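Local coordinates for protein levoglucosan dehydrogenase (Pseudarthrobacter phenanthrenivorans, PDB 6A3F) that catalyses the NAD(+)-dependent oxidation of levoglucosan (1,6-anhydro-beta-D-glucose) to 3-dehydrolevoglucosan, working as a homotetramer of the Gfo/Idh/MocA family, at residues Glu63-Pro66 against Glu67-Ala70; Leu126-Thr129 against Gly130-Lys134; His289-Asn292 against Asn293-Thr296; Ile393-Ser396 against Ala397-Ser401. All blocks are in the same frame, centred on the assembly; numbering follows the deposited sequence.

Contact 1: residues Glu63-Pro66 against Glu67-Ala70; sequences EANP and ELAA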
loop_
_atom_site.group_PDB
_atom_site.type_symbol
_atom_site.label_atom_id
_atom_site.label_comp_id
_atom_site.label_asym_id
_atom_site.label_seq_id
_atom_site.Cartn_x
_atom_site.Cartn_y
_atom_site.Cartn_z
ATOM N N GLU B 63 4.654 8.040 -42.601
ATOM C CA GLU B 63 5.795 7.358 -42.023
ATOM C C GLU B 63 7.001 7.522 -42.972
ATOM O O GLU B 63 6.904 8.185 -44.003
ATOM C CB GLU B 63 5.510 5.878 -41.774
ATOM C CG GLU B 63 4.281 5.611 -40.931
ATOM C CD GLU B 63 4.377 5.990 -39.462
ATOM O OE1 GLU B 63 5.485 6.178 -38.964
ATOM O OE2 GLU B 63 3.301 6.124 -38.823
ATOM N N ALA B 64 8.111 6.909 -42.590
ATOM C CA ALA B 64 9.430 7.182 -43.159
ATOM C C ALA B 64 9.483 6.701 -44.622
ATOM O O ALA B 64 10.202 7.260 -45.415
ATOM C CB ALA B 64 10.495 6.523 -42.310
ATOM N N ASN B 65 8.716 5.678 -44.979
ATOM C CA ASN B 65 8.648 5.253 -46.368
ATOM C C ASN B 65 7.227 4.791 -46.679
ATOM O O ASN B 65 6.446 4.580 -45.761
ATOM C CB ASN B 65 9.684 4.165 -46.658
ATOM C CG ASN B 65 9.337 2.839 -46.026
ATOM O OD1 ASN B 65 8.291 2.267 -46.303
ATOM N ND2 ASN B 65 10.234 2.334 -45.207
ATOM N N PRO B 66 6.902 4.643 -47.979
ATOM C CA PRO B 66 5.520 4.454 -48.404
ATOM C C PRO B 66 4.924 3.116 -47.932
ATOM O O PRO B 66 3.752 3.064 -47.574
ATOM C CB PRO B 66 5.541 4.495 -49.941
ATOM C CG PRO B 66 6.884 5.125 -50.288
ATOM C CD PRO B 66 7.808 4.717 -49.156
ATOM N N GLU B 67 5.718 2.056 -47.956
ATOM C CA GLU B 67 5.300 0.741 -47.452
ATOM C C GLU B 67 4.940 0.795 -45.954
ATOM O O GLU B 67 3.870 0.316 -45.545
ATOM C CB GLU B 67 6.423 -0.276 -47.646
ATOM C CG GLU B 67 6.842 -0.457 -49.102
ATOM C CD GLU B 67 7.496 0.737 -49.800
ATOM O OE1 GLU B 67 8.462 1.329 -49.248
ATOM O OE2 GLU B 67 7.026 1.079 -50.904
ATOM N N LEU B 68 5.856 1.303 -45.132
ATOM C CA LEU B 68 5.571 1.495 -43.706
ATOM C C LEU B 68 4.296 2.328 -43.532
ATOM O O LEU B 68 3.498 2.042 -42.656
ATOM C CB LEU B 68 6.730 2.233 -43.033
ATOM C CG LEU B 68 7.877 1.392 -42.475
ATOM C CD1 LEU B 68 8.495 2.118 -41.284
ATOM C CD2 LEU B 68 7.437 -0.009 -42.074
ATOM N N ALA B 69 4.168 3.397 -44.312
ATOM C CA ALA B 69 3.062 4.339 -44.178
ATOM C C ALA B 69 1.752 3.628 -44.521
ATOM O O ALA B 69 0.751 3.812 -43.828
ATOM C CB ALA B 69 3.282 5.545 -45.061
ATOM N N ALA B 70 1.784 2.817 -45.585
ATOM C CA ALA B 70 0.594 2.074 -46.042
ATOM C C ALA B 70 0.157 1.073 -44.960
ATOM O O ALA B 70 -1.020 0.915 -44.724
ATOM C CB ALA B 70 0.887 1.363 -47.340
#
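The backbone turns sharply from Glu63 into the first turn of helix 66-76, bringing the CA atoms of Glu63 and Ala69 to 4.6 Å and setting the first helical bonds, Ala69 N to Asn65 O at 2.9 Å and Ala70 N to Pro66 O at 2.8 Å. Asn65 is the N-cap. Its CG lies between the backbone N and the carbonyl carbon (chi1 72°), which folds the amide back over the helix start, and OD1 takes the amide proton of Leu68 at 2.9 Å along an almost straight line (171°), the donor tilted 32° from the carbonyl plane. ND2 rests against Leu68 CG, 3.7 Å away. Asparagine suits the site because its short side chain can return an acceptor to an amide that no earlier turn could serve, and Pro66 suits the next one, where no N-H is needed. This is the beta-alpha junction after the second strand of the Rossmann fold, and Glu63, which binds NADH, stands just past the strand's end. Its CB points at the helix and its CG sits 3.7 Å from Ala69 CA; the bend at chi2 then carries the carboxylate away, towards what is probably the glycine-rich turn. The small Ala69 lets the loop come close, and its methyl lies 3.4 Å from Asn65 O. Ala69 and Ala70 touch Ser81 of strand 80-82, placing this helix start against the sheet.

Contact 2: residues Leu126-Thr129 against Gly130-Lys134; sequences LART and GEESK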
loop_
_atom_site.group_PDB
_atom_site.type_symbol
_atom_site.label_atom_id
_atom_site.label_comp_id
_atom_site.label_asym_id
_atom_site.label_seq_id
_atom_site.Cartn_x
_atom_site.Cartn_y
_atom_site.Cartn_z
ATOM N N LEU B 126 8.764 20.200 -26.525
ATOM C CA LEU B 126 8.225 20.845 -27.695
ATOM C C LEU B 126 9.274 20.773 -28.824
ATOM O O LEU B 126 8.974 20.466 -29.957
ATOM C CB LEU B 126 7.867 22.284 -27.346
ATOM C CG LEU B 126 7.084 23.002 -28.450
ATOM C CD1 LEU B 126 5.723 22.363 -28.651
ATOM C CD2 LEU B 126 6.931 24.490 -28.143
ATOM N N ALA B 127 10.510 21.015 -28.472
ATOM C CA ALA B 127 11.610 20.853 -29.400
ATOM C C ALA B 127 12.885 20.415 -28.649
ATOM O O ALA B 127 12.898 20.309 -27.414
ATOM C CB ALA B 127 11.789 22.169 -30.133
ATOM N N ARG B 128 13.959 20.273 -29.439
ATOM C CA ARG B 128 15.322 19.826 -29.061
ATOM C C ARG B 128 15.965 20.877 -28.150
ATOM O O ARG B 128 16.684 20.541 -27.236
ATOM C CB ARG B 128 16.096 19.621 -30.373
ATOM C CG ARG B 128 17.206 18.583 -30.388
ATOM C CD ARG B 128 17.927 18.529 -31.736
ATOM N NE ARG B 128 17.815 19.767 -32.526
ATOM C CZ ARG B 128 17.176 19.891 -33.694
ATOM N NH1 ARG B 128 16.727 21.064 -34.112
ATOM N NH2 ARG B 128 16.995 18.849 -34.471
ATOM N N THR B 129 15.666 22.160 -28.386
ATOM C CA THR B 129 16.268 23.292 -27.666
ATOM C C THR B 129 15.239 24.378 -27.334
ATOM O O THR B 129 14.172 24.468 -27.948
ATOM C CB THR B 129 17.332 24.032 -28.497
ATOM O OG1 THR B 129 16.979 25.409 -28.365
ATOM C CG2 THR B 129 17.377 23.697 -29.975
ATOM N N GLY B 130 15.630 25.270 -26.432
ATOM C CA GLY B 130 14.839 26.473 -26.086
ATOM C C GLY B 130 14.585 27.402 -27.275
ATOM O O GLY B 130 13.451 27.888 -27.490
ATOM N N GLU B 131 15.628 27.645 -28.065
ATOM C CA GLU B 131 15.551 28.531 -29.217
ATOM C C GLU B 131 14.617 27.954 -30.278
ATOM O O GLU B 131 13.821 28.649 -30.883
ATOM C CB GLU B 131 16.934 28.731 -29.833
ATOM C CG GLU B 131 17.067 30.054 -30.554
ATOM C CD GLU B 131 18.350 30.144 -31.358
ATOM O OE1 GLU B 131 19.430 30.115 -30.740
ATOM O OE2 GLU B 131 18.261 30.219 -32.595
ATOM N N GLU B 132 14.735 26.667 -30.507
ATOM C CA GLU B 132 13.865 26.000 -31.420
ATOM C C GLU B 132 12.412 26.061 -30.920
ATOM O O GLU B 132 11.490 26.259 -31.686
ATOM C CB GLU B 132 14.370 24.574 -31.529
ATOM C CG GLU B 132 13.759 23.785 -32.636
ATOM C CD GLU B 132 14.491 22.470 -32.845
ATOM O OE1 GLU B 132 14.684 22.099 -33.991
ATOM O OE2 GLU B 132 14.888 21.838 -31.860
ATOM N N SER B 133 12.226 25.916 -29.609
ATOM C CA SER B 133 10.864 25.963 -29.061
ATOM C C SER B 133 10.258 27.370 -29.222
ATOM O O SER B 133 9.081 27.516 -29.492
ATOM C CB SER B 133 10.855 25.508 -27.618
ATOM O OG SER B 133 11.480 24.223 -27.434
ATOM N N LYS B 134 11.085 28.415 -29.079
ATOM C CA LYS B 134 10.616 29.815 -29.258
ATOM C C LYS B 134 10.094 30.052 -30.681
ATOM O O LYS B 134 9.072 30.708 -30.879
ATOM C CB LYS B 134 11.769 30.774 -28.976
ATOM C CG LYS B 134 11.398 32.251 -29.010
ATOM C CD LYS B 134 12.609 33.167 -28.831
ATOM C CE LYS B 134 12.219 34.630 -28.683
ATOM N NZ LYS B 134 11.616 35.110 -29.938
#
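Glu132, in the first turn of helix 130-141, sends its side chain back along the loop from Ala127 to Thr129. Its CB faces that loop and packs on Thr129 CG2 at 3.5 Å, with Thr129 O close by. With CG anti to the backbone N (chi1 -169°) and the chain extended from there, CG runs on to the methyl of Ala127, 3.6 Å away, a group small enough to let the chain pass close. At the tip, OE2 lies near that same methyl and Thr129 CG2 and takes a weak hydrogen bond from Arg128 N (3.0 Å, N-H...O angle 134°). OE1 is directed at the Arg128 guanidinium in a salt bridge, but those two groups are modelled too close together for its exact geometry to be trusted.

The loop links strand 119-122 to helix 130-141 in the nucleotide-binding Rossmann domain, and follows closely on Glu123 and Lys124, both of which bind NADH. Thr129 is the N-cap: its OG1 accepts weakly from Glu131 N and from Glu132 N, a hydroxyl here serving two amides of the first turn, which have no preceding turn to bond to. Its carbonyl oxygen is gripped twice by Ser133, through N at 2.9 Å and through OG at 2.8 Å, the two donors arriving from opposite faces of the carbonyl plane. Serine can do this because its hydroxyl, beside its own backbone N, folds back to the preceding turn. Leu126 CD2 lies 4.1 Å from Ser133 CB, and the leucine side chain also touches Phe380, while Leu126 O accepts from His106 ND1.

Contact 3: residues His289-Asn292 against Asn293-Thr296; sequences HGRN and NYIT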
loop_
_atom_site.group_PDB
_atom_site.type_symbol
_atom_site.label_atom_id
_atom_site.label_comp_id
_atom_site.label_asym_id
_atom_site.label_seq_id
_atom_site.Cartn_x
_atom_site.Cartn_y
_atom_site.Cartn_z
ATOM N N HIS B 289 15.920 0.749 -10.692
ATOM C CA HIS B 289 15.409 -0.614 -10.790
ATOM C C HIS B 289 14.153 -0.717 -9.912
ATOM O O HIS B 289 14.170 -0.297 -8.760
ATOM C CB HIS B 289 16.479 -1.604 -10.328
ATOM C CG HIS B 289 17.529 -1.838 -11.364
ATOM N ND1 HIS B 289 17.237 -2.453 -12.577
ATOM C CD2 HIS B 289 18.870 -1.597 -11.345
ATOM C CE1 HIS B 289 18.370 -2.554 -13.283
ATOM N NE2 HIS B 289 19.400 -2.050 -12.535
ATOM N N GLY B 290 13.095 -1.266 -10.483
ATOM C CA GLY B 290 11.808 -1.459 -9.748
ATOM C C GLY B 290 10.811 -0.331 -10.029
ATOM O O GLY B 290 9.575 -0.484 -9.700
ATOM N N ARG B 291 11.272 0.759 -10.651
ATOM C CA ARG B 291 10.403 1.882 -10.989
ATOM C C ARG B 291 10.155 1.800 -12.492
ATOM O O ARG B 291 11.106 1.743 -13.275
ATOM C CB ARG B 291 10.974 3.262 -10.607
ATOM C CG ARG B 291 11.260 3.398 -9.119
ATOM C CD ARG B 291 10.024 3.187 -8.259
ATOM N NE ARG B 291 10.184 3.508 -6.835
ATOM C CZ ARG B 291 9.274 3.241 -5.897
ATOM N NH1 ARG B 291 8.192 2.520 -6.183
ATOM N NH2 ARG B 291 9.461 3.718 -4.670
ATOM N N ASN B 292 8.862 1.694 -12.874
ATOM C CA ASN B 292 8.450 1.496 -14.241
ATOM C C ASN B 292 7.992 2.804 -14.898
ATOM O O ASN B 292 8.549 3.196 -15.899
ATOM C CB ASN B 292 7.331 0.456 -14.286
ATOM C CG ASN B 292 7.637 -0.700 -13.370
ATOM O OD1 ASN B 292 7.089 -0.810 -12.249
ATOM N ND2 ASN B 292 8.527 -1.555 -13.830
ATOM N N ASN B 293 6.914 3.425 -14.372
ATOM C CA ASN B 293 6.351 4.609 -14.912
ATOM C C ASN B 293 5.888 5.449 -13.720
ATOM O O ASN B 293 4.733 5.825 -13.606
ATOM C CB ASN B 293 5.252 4.343 -15.932
ATOM C CG ASN B 293 5.085 5.496 -16.904
ATOM O OD1 ASN B 293 6.071 6.004 -17.451
ATOM N ND2 ASN B 293 3.851 5.936 -17.139
ATOM N N TYR B 294 6.818 5.602 -12.801
ATOM C CA TYR B 294 6.569 6.103 -11.463
ATOM C C TYR B 294 6.602 7.630 -11.476
ATOM O O TYR B 294 7.602 8.245 -11.067
ATOM C CB TYR B 294 7.580 5.500 -10.497
ATOM C CG TYR B 294 7.327 5.671 -9.027
ATOM C CD1 TYR B 294 6.231 5.080 -8.395
ATOM C CD2 TYR B 294 8.201 6.412 -8.250
ATOM C CE1 TYR B 294 6.027 5.225 -7.042
ATOM C CE2 TYR B 294 8.022 6.552 -6.883
ATOM C CZ TYR B 294 6.932 5.952 -6.275
ATOM O OH TYR B 294 6.792 6.155 -4.936
ATOM N N ILE B 295 5.490 8.196 -11.925
ATOM C CA ILE B 295 5.264 9.637 -11.911
ATOM C C ILE B 295 4.570 9.990 -10.600
ATOM O O ILE B 295 3.475 9.459 -10.326
ATOM C CB ILE B 295 4.414 10.117 -13.078
ATOM C CG1 ILE B 295 4.764 9.391 -14.382
ATOM C CG2 ILE B 295 4.510 11.643 -13.178
ATOM C CD1 ILE B 295 3.850 9.727 -15.520
ATOM N N THR B 296 5.203 10.795 -9.766
ATOM C CA THR B 296 4.621 11.103 -8.434
ATOM C C THR B 296 4.631 12.601 -8.173
ATOM O O THR B 296 5.466 13.377 -8.758
ATOM C CB THR B 296 5.390 10.414 -7.301
ATOM O OG1 THR B 296 6.650 11.073 -7.126
ATOM C CG2 THR B 296 5.598 8.941 -7.612
#
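Arg291 and Tyr294 lie side by side and point the same way, and between them sits the tightly packed part of the contact. The guanidinium is spread flat on the ring, centres 3.8 Å apart and planes only 6° from parallel, a stacked cation-pi pair in which NH1 comes within 3.6 Å of CE1. The bend at chi2 (-59°) turns the arginine chain alongside the tyrosine, so that CD adds a CH-pi contact, 4.0 Å from the ring centroid. Thr296 CG2 covers the opposite ring face, 3.4 Å above its plane, leaving the phenol sandwiched between a methyl and a cation.

The turn itself is looser. Between Asn292 and Tyr294 only backbone atoms approach, and an inverse gamma turn centred on Tyr294, closed by a weak Ile295 N to Asn293 O bond, leads into strand 294-301 of the C-terminal domain. Asn293 faces away, its amide bonded to Tyr181 and to Tyr153, a levoglucosan-binding residue. Stacking uses the face of the guanidinium and spares its N-H groups: Arg291 NH2 makes a salt bridge to Glu298 of the second subunit. Ring and carboxylate together fix the guanidinium in rotation, and the paired charges would offset part of the cost of placing charge at the subunit interface.

Contact 4: residues Ile393-Ser396 against Ala397-Ser401; sequences IVES and AAKES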
loop_
_atom_site.group_PDB
_atom_site.type_symbol
_atom_site.label_atom_id
_atom_site.label_comp_id
_atom_site.label_asym_id
_atom_site.label_seq_id
_atom_site.Cartn_x
_atom_site.Cartn_y
_atom_site.Cartn_z
ATOM N N ILE B 393 17.833 24.655 -16.228
ATOM C CA ILE B 393 18.325 23.525 -15.450
ATOM C C ILE B 393 19.713 23.115 -15.948
ATOM O O ILE B 393 20.634 22.871 -15.176
ATOM C CB ILE B 393 17.270 22.391 -15.515
ATOM C CG1 ILE B 393 16.073 22.743 -14.624
ATOM C CG2 ILE B 393 17.931 21.084 -15.168
ATOM C CD1 ILE B 393 14.909 21.756 -14.716
ATOM N N VAL B 394 19.866 23.068 -17.250
ATOM C CA VAL B 394 21.160 22.660 -17.867
ATOM C C VAL B 394 22.253 23.691 -17.533
ATOM O O VAL B 394 23.334 23.337 -17.116
ATOM C CB VAL B 394 20.998 22.482 -19.385
ATOM C CG1 VAL B 394 22.344 22.216 -20.053
ATOM C CG2 VAL B 394 20.028 21.361 -19.737
ATOM N N GLU B 395 21.945 24.943 -17.672
ATOM C CA GLU B 395 22.892 26.015 -17.312
ATOM C C GLU B 395 23.211 25.990 -15.805
ATOM O O GLU B 395 24.384 26.084 -15.367
ATOM C CB GLU B 395 22.251 27.334 -17.683
ATOM C CG GLU B 395 23.160 28.517 -17.424
ATOM C CD GLU B 395 22.511 29.864 -17.621
ATOM O OE1 GLU B 395 21.426 29.931 -18.230
ATOM O OE2 GLU B 395 23.106 30.854 -17.165
ATOM N N SER B 396 22.167 25.869 -14.976
ATOM C CA SER B 396 22.383 25.733 -13.540
ATOM C C SER B 396 23.347 24.585 -13.197
ATOM O O SER B 396 24.243 24.718 -12.312
ATOM C CB SER B 396 21.082 25.536 -12.785
ATOM O OG SER B 396 21.395 24.995 -11.519
ATOM N N ALA B 397 23.118 23.413 -13.807
ATOM C CA ALA B 397 23.940 22.247 -13.531
ATOM C C ALA B 397 25.406 22.501 -13.940
ATOM O O ALA B 397 26.328 22.039 -13.252
ATOM C CB ALA B 397 23.402 21.019 -14.222
ATOM N N ALA B 398 25.575 23.169 -15.061
ATOM C CA ALA B 398 26.938 23.427 -15.581
ATOM C C ALA B 398 27.669 24.419 -14.672
ATOM O O ALA B 398 28.848 24.222 -14.401
ATOM C CB ALA B 398 26.861 23.958 -16.986
ATOM N N LYS B 399 26.979 25.471 -14.260
ATOM C CA LYS B 399 27.584 26.554 -13.459
ATOM C C LYS B 399 27.515 26.276 -11.968
ATOM O O LYS B 399 28.055 27.052 -11.235
ATOM C CB LYS B 399 26.881 27.875 -13.724
ATOM C CG LYS B 399 27.237 28.402 -15.090
ATOM C CD LYS B 399 26.505 29.630 -15.447
ATOM C CE LYS B 399 26.916 30.094 -16.826
ATOM N NZ LYS B 399 26.090 31.244 -17.236
ATOM N N GLU B 400 26.830 25.206 -11.570
ATOM C CA GLU B 400 26.611 24.848 -10.193
ATOM C C GLU B 400 26.036 26.027 -9.426
ATOM O O GLU B 400 26.426 26.296 -8.299
ATOM C CB GLU B 400 27.894 24.302 -9.588
ATOM C CG GLU B 400 28.396 23.104 -10.355
ATOM C CD GLU B 400 29.612 22.437 -9.739
ATOM O OE1 GLU B 400 30.031 22.862 -8.659
ATOM O OE2 GLU B 400 30.124 21.477 -10.339
ATOM N N SER B 401 25.015 26.663 -9.959
ATOM C CA SER B 401 24.515 27.834 -9.286
ATOM C C SER B 401 23.028 27.997 -9.596
ATOM O O SER B 401 22.555 27.420 -10.599
ATOM C CB SER B 401 25.340 29.060 -9.709
ATOM O OG SER B 401 25.061 29.364 -11.061
#
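The Glu395 carboxylate is approached by Lys399 NZ on the anti side of OE2, at 3.0 Å and 31° out of the carboxylate plane, in an i to i+4 salt bridge along the last turns of helix 380-399. Nearer the backbone, the aliphatic stems pass each other, Lys399 CD lying 4.0 Å from Glu395 CG; long flexible chains suit this part of the helix surface. Two flat peptide groups mark how the helix ends. The carbonyl of Ser396 is met in its own plane, on a lone pair, by Ser401 N at 3.1 Å. This six-to-one bond, with the positive phi of Glu400 (52°), resembles a Schellman ending. The carbonyl of Ser401, by contrast, is approached from above its plane, by a serine hydroxyl.

Before this end the helix is regular: Ala397 N, Ala398 N and Lys399 N bond back to the carbonyls of Ile393, Val394 and Glu395, and the alanine methyls lie close to these carbonyls, Ala397 CB 3.5 Å from Ile393 O. Ile393 is buried against strand 225-233 of the C-terminal domain sheet. Ser396, whose OG is anti to its own N (chi1 161°), links the helix end to the sheet: OG accepts from Ala230 N of that strand and donates to Ser401 O at 2.8 Å.

Overall arrangement
Contacts 1 and 2 are both helix N-caps of the Rossmann domain, their centres 27 Å apart, each following a strand whose end carries NADH-binding residues. Contact 1 includes one of them, Glu63, while in contact 2 the side chain of Ala127 is about 5 Å from that of His106. Contact 3 belongs to the substrate-binding domain: the side chain of Asn293 is about 3 Å from those of Tyr153 and Gln183, which bind levoglucosan, and contacts 2 and 3 have centres 27 Å apart. Contact 4 ends helix 380-399, whose earlier residues Phe380, Tyr384 and Ala387 pack against contact 2, and the nearest atoms of these two contacts are about 8 Å apart.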